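Local coordinates for O-methyltransferase (Bacillus halodurans, PDB 2GPY), which probably transfers a methyl group from S-adenosylmethionine to a hydroxyl of a substrate not yet identified, at residues 141-146 with 195-200; 58-61 with 67-70; 137-142 with 156-161; 106-111 with 122-127. All coordinates share one frame; numbering follows the deposited sequence. Where two conformers were deposited one is given.

Interaction 1: residues 141-146 with 195-200. With ZN (zinc ion), chain J.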
# COMPACT_ATOMS: atom_id res chain seq x y z
N ARG B 141 11.56 12.67 16.57
CA ARG B 141 12.56 11.92 17.34
C ARG B 141 12.26 10.43 17.27
O ARG B 141 13.18 9.63 17.12
CB ARG B 141 12.63 12.39 18.81
CG ARG B 141 13.17 13.80 18.97
CD ARG B 141 13.46 14.06 20.43
NE ARG B 141 14.87 13.84 20.73
CZ ARG B 141 15.37 13.79 21.97
NH1 ARG B 141 14.57 13.91 23.03
NH2 ARG B 141 16.67 13.60 22.14
N PHE B 142 10.97 10.06 17.32
CA PHE B 142 10.58 8.66 17.18
C PHE B 142 10.95 8.10 15.81
O PHE B 142 11.43 6.96 15.70
CB PHE B 142 9.07 8.46 17.37
CG PHE B 142 8.59 8.71 18.77
CD1 PHE B 142 9.45 8.55 19.86
CD2 PHE B 142 7.27 9.09 18.99
CE1 PHE B 142 8.99 8.77 21.16
CE2 PHE B 142 6.81 9.33 20.30
CZ PHE B 142 7.66 9.17 21.37
N PHE B 143 10.70 8.90 14.78
CA PHE B 143 11.07 8.52 13.42
C PHE B 143 12.58 8.24 13.34
O PHE B 143 12.98 7.17 12.89
CB PHE B 143 10.66 9.59 12.39
CG PHE B 143 10.87 9.16 10.95
CD1 PHE B 143 12.12 9.22 10.34
CD2 PHE B 143 9.82 8.65 10.21
CE1 PHE B 143 12.31 8.80 9.01
CE2 PHE B 143 9.99 8.23 8.89
CZ PHE B 143 11.24 8.33 8.28
N ASP B 144 13.40 9.19 13.78
CA ASP B 144 14.86 9.05 13.66
C ASP B 144 15.39 7.84 14.44
O ASP B 144 16.30 7.14 13.98
CB ASP B 144 15.55 10.34 14.11
CG ASP B 144 15.53 11.42 13.04
OD1 ASP B 144 15.09 11.13 11.91
OD2 ASP B 144 15.95 12.56 13.30
N MSE B 145 14.83 7.63 15.61
CA MSE B 145 15.28 6.60 16.55
C MSE B 145 14.92 5.18 16.12
O MSE B 145 15.71 4.26 16.31
CB MSE B 145 14.70 6.85 17.95
CG MSE B 145 15.00 5.73 18.92
SE MSE B 145 14.91 6.26 20.79
CE MSE B 145 16.30 7.65 20.77
N TYR B 146 13.70 5.02 15.59
CA TYR B 146 13.15 3.70 15.29
C TYR B 146 13.17 3.30 13.82
O TYR B 146 12.99 2.14 13.49
CB TYR B 146 11.74 3.57 15.88
CG TYR B 146 11.83 3.45 17.38
CD1 TYR B 146 12.23 2.26 17.96
CD2 TYR B 146 11.59 4.55 18.22
CE1 TYR B 146 12.37 2.14 19.35
CE2 TYR B 146 11.73 4.44 19.61
CZ TYR B 146 12.13 3.22 20.16
OH TYR B 146 12.26 3.06 21.53
N PRO B 195 15.95 11.11 2.87
CA PRO B 195 16.48 10.31 1.76
C PRO B 195 16.28 8.78 1.75
O PRO B 195 16.16 8.21 0.65
CB PRO B 195 17.98 10.66 1.77
CG PRO B 195 18.25 11.14 3.12
CD PRO B 195 17.01 11.84 3.58
N GLN B 196 16.27 8.11 2.88
CA GLN B 196 16.25 6.64 2.84
C GLN B 196 14.83 6.07 2.64
O GLN B 196 14.62 4.86 2.71
CB GLN B 196 16.88 6.06 4.12
CG GLN B 196 17.61 4.72 3.93
CD GLN B 196 18.43 4.27 5.15
OE1 GLN B 196 18.29 4.80 6.26
NE2 GLN B 196 19.28 3.27 4.94
N TYR B 197 13.88 6.96 2.38
CA TYR B 197 12.48 6.56 2.29
C TYR B 197 11.83 7.13 1.07
O TYR B 197 12.19 8.20 0.58
CB TYR B 197 11.70 6.99 3.54
CG TYR B 197 12.19 6.23 4.73
CD1 TYR B 197 13.28 6.69 5.47
CD2 TYR B 197 11.61 5.02 5.07
CE1 TYR B 197 13.76 5.94 6.56
CE2 TYR B 197 12.07 4.29 6.15
CZ TYR B 197 13.14 4.74 6.87
OH TYR B 197 13.58 3.98 7.95
N ASP B 198 10.88 6.34 0.57
CA ASP B 198 10.05 6.68 -0.53
C ASP B 198 8.70 6.95 0.13
O ASP B 198 8.02 6.02 0.53
CB ASP B 198 9.95 5.43 -1.37
CG ASP B 198 9.57 5.70 -2.74
OD1 ASP B 198 8.65 6.54 -2.92
OD2 ASP B 198 10.19 5.07 -3.61
N THR B 199 8.31 8.21 0.26
CA THR B 199 7.12 8.54 1.07
C THR B 199 6.01 9.16 0.24
O THR B 199 6.25 10.07 -0.56
CB THR B 199 7.49 9.48 2.25
OG1 THR B 199 8.44 8.84 3.11
CG2 THR B 199 6.23 9.87 3.07
N ARG B 200 4.79 8.64 0.40
CA ARG B 200 3.61 9.27 -0.18
C ARG B 200 2.56 9.43 0.91
O ARG B 200 2.55 8.67 1.89
CB ARG B 200 3.03 8.45 -1.34
CG ARG B 200 4.06 8.16 -2.42
CD ARG B 200 3.47 8.26 -3.81
NE ARG B 200 3.49 9.64 -4.28
CZ ARG B 200 2.42 10.37 -4.51
NH1 ARG B 200 1.21 9.87 -4.32
NH2 ARG B 200 2.56 11.62 -4.94
ZN ZN J . 15.89 11.96 10.19
O HOH W 1 15.06 13.86 10.39

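Interaction 2: residues 58-61 with 67-70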
# COMPACT_ATOMS: atom_id res chain seq x y z
N ILE B 58 5.48 -6.00 13.66
CA ILE B 58 5.06 -4.59 13.67
C ILE B 58 5.49 -3.97 14.99
O ILE B 58 5.30 -4.58 16.07
CB ILE B 58 3.54 -4.47 13.52
CG1 ILE B 58 3.09 -5.12 12.19
CG2 ILE B 58 3.06 -2.97 13.64
CD1 ILE B 58 1.57 -5.44 12.12
N LEU B 59 6.09 -2.79 14.92
CA LEU B 59 6.40 -1.99 16.12
C LEU B 59 5.53 -0.72 16.12
O LEU B 59 5.46 0.01 15.12
CB LEU B 59 7.88 -1.62 16.14
CG LEU B 59 8.28 -0.64 17.24
CD1 LEU B 59 8.04 -1.23 18.65
CD2 LEU B 59 9.72 -0.23 17.06
N GLU B 60 4.87 -0.46 17.24
CA GLU B 60 4.03 0.71 17.37
C GLU B 60 4.50 1.56 18.53
O GLU B 60 4.75 1.04 19.61
CB GLU B 60 2.57 0.29 17.62
CG GLU B 60 1.68 1.38 18.20
CD GLU B 60 0.26 0.87 18.40
OE1 GLU B 60 0.05 0.07 19.34
OE2 GLU B 60 -0.59 1.21 17.56
N ILE B 61 4.59 2.87 18.32
CA ILE B 61 4.95 3.76 19.40
C ILE B 61 3.69 4.52 19.80
O ILE B 61 3.18 5.31 19.01
CB ILE B 61 6.02 4.78 18.97
CG1 ILE B 61 7.20 4.08 18.25
CG2 ILE B 61 6.47 5.64 20.19
CD1 ILE B 61 7.92 2.98 19.02
N TYR B 67 -6.14 -0.17 21.14
CA TYR B 67 -7.06 -0.36 20.01
C TYR B 67 -6.36 -0.72 18.69
O TYR B 67 -6.71 -1.73 18.05
CB TYR B 67 -7.91 0.88 19.85
CG TYR B 67 -8.92 0.80 18.73
CD1 TYR B 67 -10.12 0.15 18.91
CD2 TYR B 67 -8.66 1.42 17.51
CE1 TYR B 67 -11.06 0.08 17.86
CE2 TYR B 67 -9.59 1.38 16.48
CZ TYR B 67 -10.78 0.73 16.66
OH TYR B 67 -11.68 0.75 15.62
N SER B 68 -5.35 0.07 18.29
CA SER B 68 -4.65 -0.21 17.02
C SER B 68 -3.86 -1.53 17.06
O SER B 68 -3.88 -2.28 16.09
CB SER B 68 -3.77 0.96 16.57
OG SER B 68 -4.58 2.06 16.18
N ALA B 69 -3.20 -1.82 18.19
CA ALA B 69 -2.44 -3.06 18.34
C ALA B 69 -3.39 -4.24 18.17
O ALA B 69 -3.10 -5.19 17.45
CB ALA B 69 -1.76 -3.14 19.72
N ILE B 70 -4.52 -4.18 18.87
CA ILE B 70 -5.54 -5.22 18.80
C ILE B 70 -6.10 -5.42 17.40
O ILE B 70 -6.14 -6.56 16.91
CB ILE B 70 -6.68 -5.00 19.84
CG1 ILE B 70 -6.13 -5.35 21.23
CG2 ILE B 70 -7.90 -5.85 19.51
CD1 ILE B 70 -6.99 -4.84 22.40
O HOH W 2 -2.46 0.18 20.25

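Interaction 3: residues 137-142 with 156-161. With MG (magnesium ion), chain G.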
# COMPACT_ATOMS: atom_id res chain seq x y z
N GLY B 137 3.37 13.64 20.62
CA GLY B 137 4.61 14.39 20.84
C GLY B 137 5.80 13.56 20.40
O GLY B 137 5.71 12.32 20.33
N GLN B 138 6.89 14.25 20.04
CA GLN B 138 8.16 13.60 19.74
C GLN B 138 8.19 12.79 18.44
O GLN B 138 9.06 11.95 18.24
CB GLN B 138 8.61 12.73 20.92
CG GLN B 138 8.95 13.56 22.18
CD GLN B 138 8.92 12.71 23.42
OE1 GLN B 138 7.93 12.02 23.71
NE2 GLN B 138 10.01 12.75 24.18
N TYR B 139 7.24 13.07 17.55
CA TYR B 139 7.08 12.34 16.29
C TYR B 139 8.41 12.22 15.50
O TYR B 139 8.80 11.13 15.09
CB TYR B 139 6.02 13.05 15.44
CG TYR B 139 5.90 12.59 14.01
CD1 TYR B 139 5.55 11.28 13.70
CD2 TYR B 139 6.09 13.49 12.96
CE1 TYR B 139 5.42 10.86 12.35
CE2 TYR B 139 5.95 13.09 11.63
CZ TYR B 139 5.64 11.78 11.33
OH TYR B 139 5.51 11.42 10.00
N ARG B 140 9.10 13.33 15.32
CA ARG B 140 10.36 13.33 14.56
C ARG B 140 11.46 12.53 15.25
O ARG B 140 12.22 11.82 14.59
CB ARG B 140 10.89 14.74 14.42
CG ARG B 140 10.24 15.57 13.38
CD ARG B 140 11.37 16.24 12.62
NE ARG B 140 11.14 17.66 12.38
CZ ARG B 140 11.86 18.40 11.53
NH1 ARG B 140 12.85 17.85 10.83
NH2 ARG B 140 11.59 19.68 11.39
N ARG B 141 11.56 12.67 16.57
CA ARG B 141 12.56 11.92 17.34
C ARG B 141 12.26 10.43 17.27
O ARG B 141 13.18 9.63 17.12
CB ARG B 141 12.63 12.39 18.81
CG ARG B 141 13.17 13.80 18.97
CD ARG B 141 13.46 14.06 20.43
NE ARG B 141 14.87 13.84 20.73
CZ ARG B 141 15.37 13.79 21.97
NH1 ARG B 141 14.57 13.91 23.03
NH2 ARG B 141 16.67 13.60 22.14
N PHE B 142 10.97 10.06 17.32
CA PHE B 142 10.58 8.66 17.18
C PHE B 142 10.95 8.10 15.81
O PHE B 142 11.43 6.96 15.70
CB PHE B 142 9.07 8.46 17.37
CG PHE B 142 8.59 8.71 18.77
CD1 PHE B 142 9.45 8.55 19.86
CD2 PHE B 142 7.27 9.09 18.99
CE1 PHE B 142 8.99 8.77 21.16
CE2 PHE B 142 6.81 9.33 20.30
CZ PHE B 142 7.66 9.17 21.37
N ILE B 156 7.22 2.62 7.23
CA ILE B 156 6.87 3.47 8.35
C ILE B 156 5.55 4.14 8.01
O ILE B 156 5.41 4.81 6.97
CB ILE B 156 7.97 4.51 8.66
CG1 ILE B 156 9.27 3.76 8.98
CG2 ILE B 156 7.54 5.35 9.91
CD1 ILE B 156 10.46 4.63 9.14
N LEU B 157 4.56 3.92 8.86
CA LEU B 157 3.22 4.48 8.66
C LEU B 157 3.02 5.60 9.67
O LEU B 157 3.21 5.39 10.89
CB LEU B 157 2.16 3.40 8.87
CG LEU B 157 2.35 2.13 8.05
CD1 LEU B 157 1.34 1.07 8.55
CD2 LEU B 157 2.21 2.42 6.58
N SER B 158 2.66 6.79 9.19
CA SER B 158 2.41 7.91 10.10
C SER B 158 0.93 8.32 10.04
O SER B 158 0.45 8.70 8.98
CB SER B 158 3.27 9.11 9.73
OG SER B 158 4.66 8.82 9.69
N ASP B 159 0.22 8.23 11.16
CA ASP B 159 -1.16 8.68 11.25
C ASP B 159 -1.24 10.21 11.42
O ASP B 159 -0.28 10.84 11.89
CB ASP B 159 -1.86 7.99 12.43
CG ASP B 159 -3.37 8.14 12.39
OD1 ASP B 159 -3.92 8.50 11.32
OD2 ASP B 159 -3.99 7.91 13.44
N ASN B 160 -2.39 10.79 11.06
CA ASN B 160 -2.71 12.19 11.34
C ASN B 160 -1.78 13.19 10.67
O ASN B 160 -1.47 14.25 11.23
CB ASN B 160 -2.81 12.45 12.87
CG ASN B 160 -3.86 11.59 13.53
OD1 ASN B 160 -5.03 11.58 13.10
ND2 ASN B 160 -3.48 10.85 14.61
N VAL B 161 -1.37 12.87 9.43
CA VAL B 161 -0.46 13.71 8.66
C VAL B 161 -1.15 14.85 7.89
O VAL B 161 -0.47 15.81 7.49
CB VAL B 161 0.42 12.90 7.65
CG1 VAL B 161 1.31 11.90 8.37
CG2 VAL B 161 -0.45 12.19 6.64
MG MG G . -6.87 11.02 13.79
O HOH W 3 -6.95 9.18 12.64
O HOH W 4 -6.24 9.99 15.51
O HOH W 5 -6.92 12.58 15.13
O HOH W 6 -8.79 10.65 14.42

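Interaction 4: residues 106-111 with 122-127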
# COMPACT_ATOMS: atom_id res chain seq x y z
N ARG B 106 0.67 -12.61 21.01
CA ARG B 106 0.98 -11.95 19.77
C ARG B 106 1.14 -10.43 19.90
O ARG B 106 1.59 -9.77 18.97
CB ARG B 106 -0.09 -12.27 18.75
CG ARG B 106 -0.05 -13.75 18.34
CD ARG B 106 -0.58 -13.91 16.95
NE ARG B 106 -2.01 -13.61 16.89
CZ ARG B 106 -2.57 -12.65 16.16
NH1 ARG B 106 -3.89 -12.56 16.21
NH2 ARG B 106 -1.85 -11.77 15.40
N ILE B 107 0.78 -9.89 21.05
CA ILE B 107 0.97 -8.45 21.29
C ILE B 107 1.80 -8.28 22.54
O ILE B 107 1.37 -8.68 23.65
CB ILE B 107 -0.37 -7.71 21.46
CG1 ILE B 107 -1.25 -7.87 20.20
CG2 ILE B 107 -0.12 -6.22 21.85
CD1 ILE B 107 -2.64 -7.22 20.35
N GLU B 108 3.00 -7.74 22.36
CA GLU B 108 3.90 -7.51 23.50
C GLU B 108 3.83 -6.03 23.88
O GLU B 108 4.17 -5.18 23.08
CB GLU B 108 5.35 -7.89 23.16
CG GLU B 108 6.32 -7.67 24.34
CD GLU B 108 7.78 -7.96 24.01
OE1 GLU B 108 8.11 -8.38 22.88
OE2 GLU B 108 8.62 -7.75 24.91
N LEU B 109 3.38 -5.72 25.09
CA LEU B 109 3.23 -4.33 25.47
C LEU B 109 4.37 -3.92 26.38
O LEU B 109 4.65 -4.58 27.39
CB LEU B 109 1.90 -4.08 26.20
CG LEU B 109 0.61 -4.38 25.43
CD1 LEU B 109 -0.57 -3.97 26.33
CD2 LEU B 109 0.60 -3.61 24.09
N LEU B 110 5.00 -2.82 26.03
CA LEU B 110 6.09 -2.31 26.81
C LEU B 110 5.64 -1.00 27.46
O LEU B 110 5.01 -0.15 26.83
CB LEU B 110 7.33 -2.10 25.95
CG LEU B 110 7.97 -3.34 25.30
CD1 LEU B 110 9.22 -2.95 24.53
CD2 LEU B 110 8.30 -4.39 26.35
N PHE B 111 5.92 -0.89 28.74
CA PHE B 111 5.63 0.31 29.45
C PHE B 111 6.92 1.09 29.57
O PHE B 111 7.85 0.66 30.26
CB PHE B 111 5.12 -0.04 30.83
CG PHE B 111 4.99 1.12 31.73
CD1 PHE B 111 4.24 2.23 31.35
CD2 PHE B 111 5.62 1.13 32.98
CE1 PHE B 111 4.11 3.33 32.21
CE2 PHE B 111 5.50 2.21 33.82
CZ PHE B 111 4.74 3.32 33.43
N GLU B 122 16.68 -2.34 19.99
CA GLU B 122 17.73 -2.76 19.07
C GLU B 122 17.96 -4.26 19.15
O GLU B 122 18.36 -4.88 18.17
CB GLU B 122 19.04 -2.02 19.37
CG GLU B 122 19.18 -0.71 18.62
CD GLU B 122 19.94 0.35 19.41
OE1 GLU B 122 20.95 0.00 20.06
OE2 GLU B 122 19.52 1.53 19.39
N LEU B 123 17.70 -4.84 20.32
CA LEU B 123 17.91 -6.27 20.56
C LEU B 123 16.95 -7.14 19.75
O LEU B 123 17.28 -8.27 19.40
CB LEU B 123 17.79 -6.62 22.06
CG LEU B 123 18.72 -6.02 23.15
CD1 LEU B 123 18.50 -6.71 24.51
CD2 LEU B 123 20.20 -6.09 22.77
N TYR B 124 15.76 -6.60 19.43
CA TYR B 124 14.74 -7.34 18.71
C TYR B 124 15.10 -7.49 17.24
O TYR B 124 15.83 -6.68 16.69
CB TYR B 124 13.38 -6.62 18.81
CG TYR B 124 12.67 -6.69 20.15
CD1 TYR B 124 13.26 -6.19 21.31
CD2 TYR B 124 11.37 -7.21 20.25
CE1 TYR B 124 12.61 -6.23 22.54
CE2 TYR B 124 10.70 -7.25 21.48
CZ TYR B 124 11.32 -6.76 22.61
OH TYR B 124 10.68 -6.81 23.83
N PRO B 125 14.54 -8.52 16.57
CA PRO B 125 14.75 -8.63 15.13
C PRO B 125 14.12 -7.43 14.44
O PRO B 125 13.23 -6.79 15.02
CB PRO B 125 13.99 -9.92 14.76
CG PRO B 125 13.73 -10.63 16.04
CD PRO B 125 13.68 -9.60 17.11
N LEU B 126 14.57 -7.12 13.23
CA LEU B 126 14.04 -5.98 12.48
C LEU B 126 12.53 -6.13 12.27
O LEU B 126 12.00 -7.23 12.17
CB LEU B 126 14.75 -5.83 11.13
CG LEU B 126 16.24 -5.45 11.10
CD1 LEU B 126 16.76 -5.49 9.68
CD2 LEU B 126 16.51 -4.08 11.74
N PHE B 127 11.84 -4.99 12.24
CA PHE B 127 10.42 -4.91 12.03
C PHE B 127 10.09 -4.67 10.55
O PHE B 127 10.88 -4.06 9.84
CB PHE B 127 9.85 -3.79 12.92
CG PHE B 127 9.93 -4.11 14.39
CD1 PHE B 127 8.93 -4.87 15.00
CD2 PHE B 127 11.03 -3.68 15.17
CE1 PHE B 127 9.00 -5.19 16.39
CE2 PHE B 127 11.10 -3.99 16.55
CZ PHE B 127 10.09 -4.75 17.16

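Interaction 1: residues 141-146 with 195-200
In F143 the ring carbon CG stands anti to the backbone N (chi1 -173°), which throws the ring off helix 139-146 toward strand 197-202. In Y197 CG lies anti to the carbonyl carbon instead (chi1 -67°), which turns its ring toward the helix. The two side chains run alongside each other, pointing opposite ways. They meet as a T-shaped (edge-to-face) pair. The CZ corner of F143 sits over one face of Y197, nearer the rim than the middle, with CZ 3.8 Å from Y197 CD1. The ring centroids are 5.3 Å apart and the planes are inclined at 67°. This is a buried, apolar contact. It joins a helix of the Rossmann-like methyltransferase fold to the outermost strand of the antiparallel pair 208-213 and 197-202 that follows the parallel strands. W190 and H194 also meet the F143 ring, W190 edge-to-face. D144, the next residue on the helix, binds zinc through OD1 at 2.1 Å. H194 is a second ligand of that zinc, and a water lies 2.1 Å from the metal. H194 thus ties the aromatic cluster to the metal site. Elsewhere on the strand, D198 forms a salt bridge with K51 of the second subunit.

Interaction 2: residues 58-61 with 67-70
E60 lays its carboxylate over the first turn of helix 67-75, against S68 and A69. OE2 approaches S68 CB to 3.3 Å. The other oxygen, OE1, lies 3.7 Å from A69 CB. The carboxylate therefore spans two neighbouring residues of the helix. CG of E60 is anti to the backbone N (chi1 162°) and the chain continues extended, which carries the acid from the strand across to the helix. A water completes the link. It donates to E60 OE1 at 2.7 Å and accepts from A69 N at 3.0 Å. The acid thus reaches an amide of the first helical turn indirectly. Nearby helix amides would probably favour the negative charge. The two segments belong to the beta-alpha-beta unit of strand 57-61, helix 67-75 and strand 80-85. The turn between them is the glycine-containing loop after the first strand of the Rossmann-like sheet. In related methyltransferases this loop borders the S-adenosylmethionine site; a similar place here is likely, though no cofactor is bound. OE1 of E60 has a further partner in S83 OG, on the neighbouring strand 80-85. F131 of strand 127-133 packs against the E60 side chain. Y67 faces the other way, toward helix 21-32, and its OH bonds to E27 and R71.

Interaction 3: residues 137-142 with 156-161
The hydroxyls of Y139 and S158 meet in a hydrogen bond, with Y139 OH 2.8 Å from S158 OG. Either hydroxyl could be the donor. S158 OG lies at the edge of the tyrosine ring and in its plane, 3.4 Å from CE1. S158 CB comes up beside it, 3.2 Å from Y139 OH. The tyrosine thus offers its phenol end and one edge to the serine. CG of Y139 is anti to the backbone N (chi1 169°), and this directs the ring from the first turn of helix 139-146 toward the strand. Q138 is the N-cap residue of that helix, and its O accepts a bond from F142 N.

S158 lies near the end of strand 154-159, the fifth strand of the Rossmann-like sheet. The end of this strand carries metal ligands in catechol-type O-methyltransferases, and the site here probably corresponds in part. I132 of strand 127-133 touches both Y139 and S158, and A209 of strand 208-213 also packs on S158. Just past the strand, N160 binds magnesium through OD1 at 2.0 Å. Four waters and D206 complete six ligands. One of these waters also accepts a bond from N160 ND2 at 3.0 Å. The same ND2 bonds to D133 OD1, which helps set the turn of the amide so that OD1 faces the metal.

Interaction 4: residues 106-111 with 122-127
E108 and Y124 reach toward each other from opposite directions and join at their polar ends. Y124 OH donates a hydrogen bond to E108 OE2, and the distance is a short 2.5 Å. The carboxylate and the phenol ring are not coplanar; their planes are 30° apart. The hydroxyl meets OE2 from above the carboxylate plane, 35° out of it. The second oxygen stays close to the ring. E108 OE1 lies 3.2 Å from Y124 CE2, at the ring edge and near its plane. The acid therefore borders one edge of the tyrosine from CE2 to the hydroxyl, while neither face of the ring meets it.

The glutamate reaches this far because its chain is extended throughout, with CG anti to the backbone N (chi1 -180°). L110, two residues on and on the same side of the strand, adds a loose van der Waals contact. Its CD1 is 4.2 Å from the hydroxyl oxygen OH of Y124. This contact lies at the surface, and E108 and Y124 are both partly exposed.

Strand 107-111 is an outermost strand of the Rossmann-like sheet within this chain. Y124 comes from the loop between helix 118-122 and strand 127-133. On the way to the edge strand its side chain touches V82 of strand 80-85 and R57 of strand 57-61. R57 also bonds to the carbonyls of P125 and L126 and makes a cation-pi contact with F127. On the other side of strand 107-111, I107 and L109 pack on helices 67-75 and 88-100.

All four contacts involve one Rossmann-like sheet. Interactions 1 and 3 share helix 139-146, and their centres are 9 Å apart. I156 joins them: its CD1 lies 3.6 Å from F143 CE2 and 3.4 Å from Y197 OH. Interaction 2 touches this helix through F142 CE2, 3.7 Å from I61 CG2. It meets interaction 4 through F127 CD1, 3.5 Å from L59 N, and through I107 packed on helix 67-75. Interactions 1 and 4 involve the two outermost strands of the sheet within this chain, and their centres are about 19 Å apart. The magnesium bound in interaction 3 is about 10 Å from the S68 side chain of interaction 2, placing both near the probable active site.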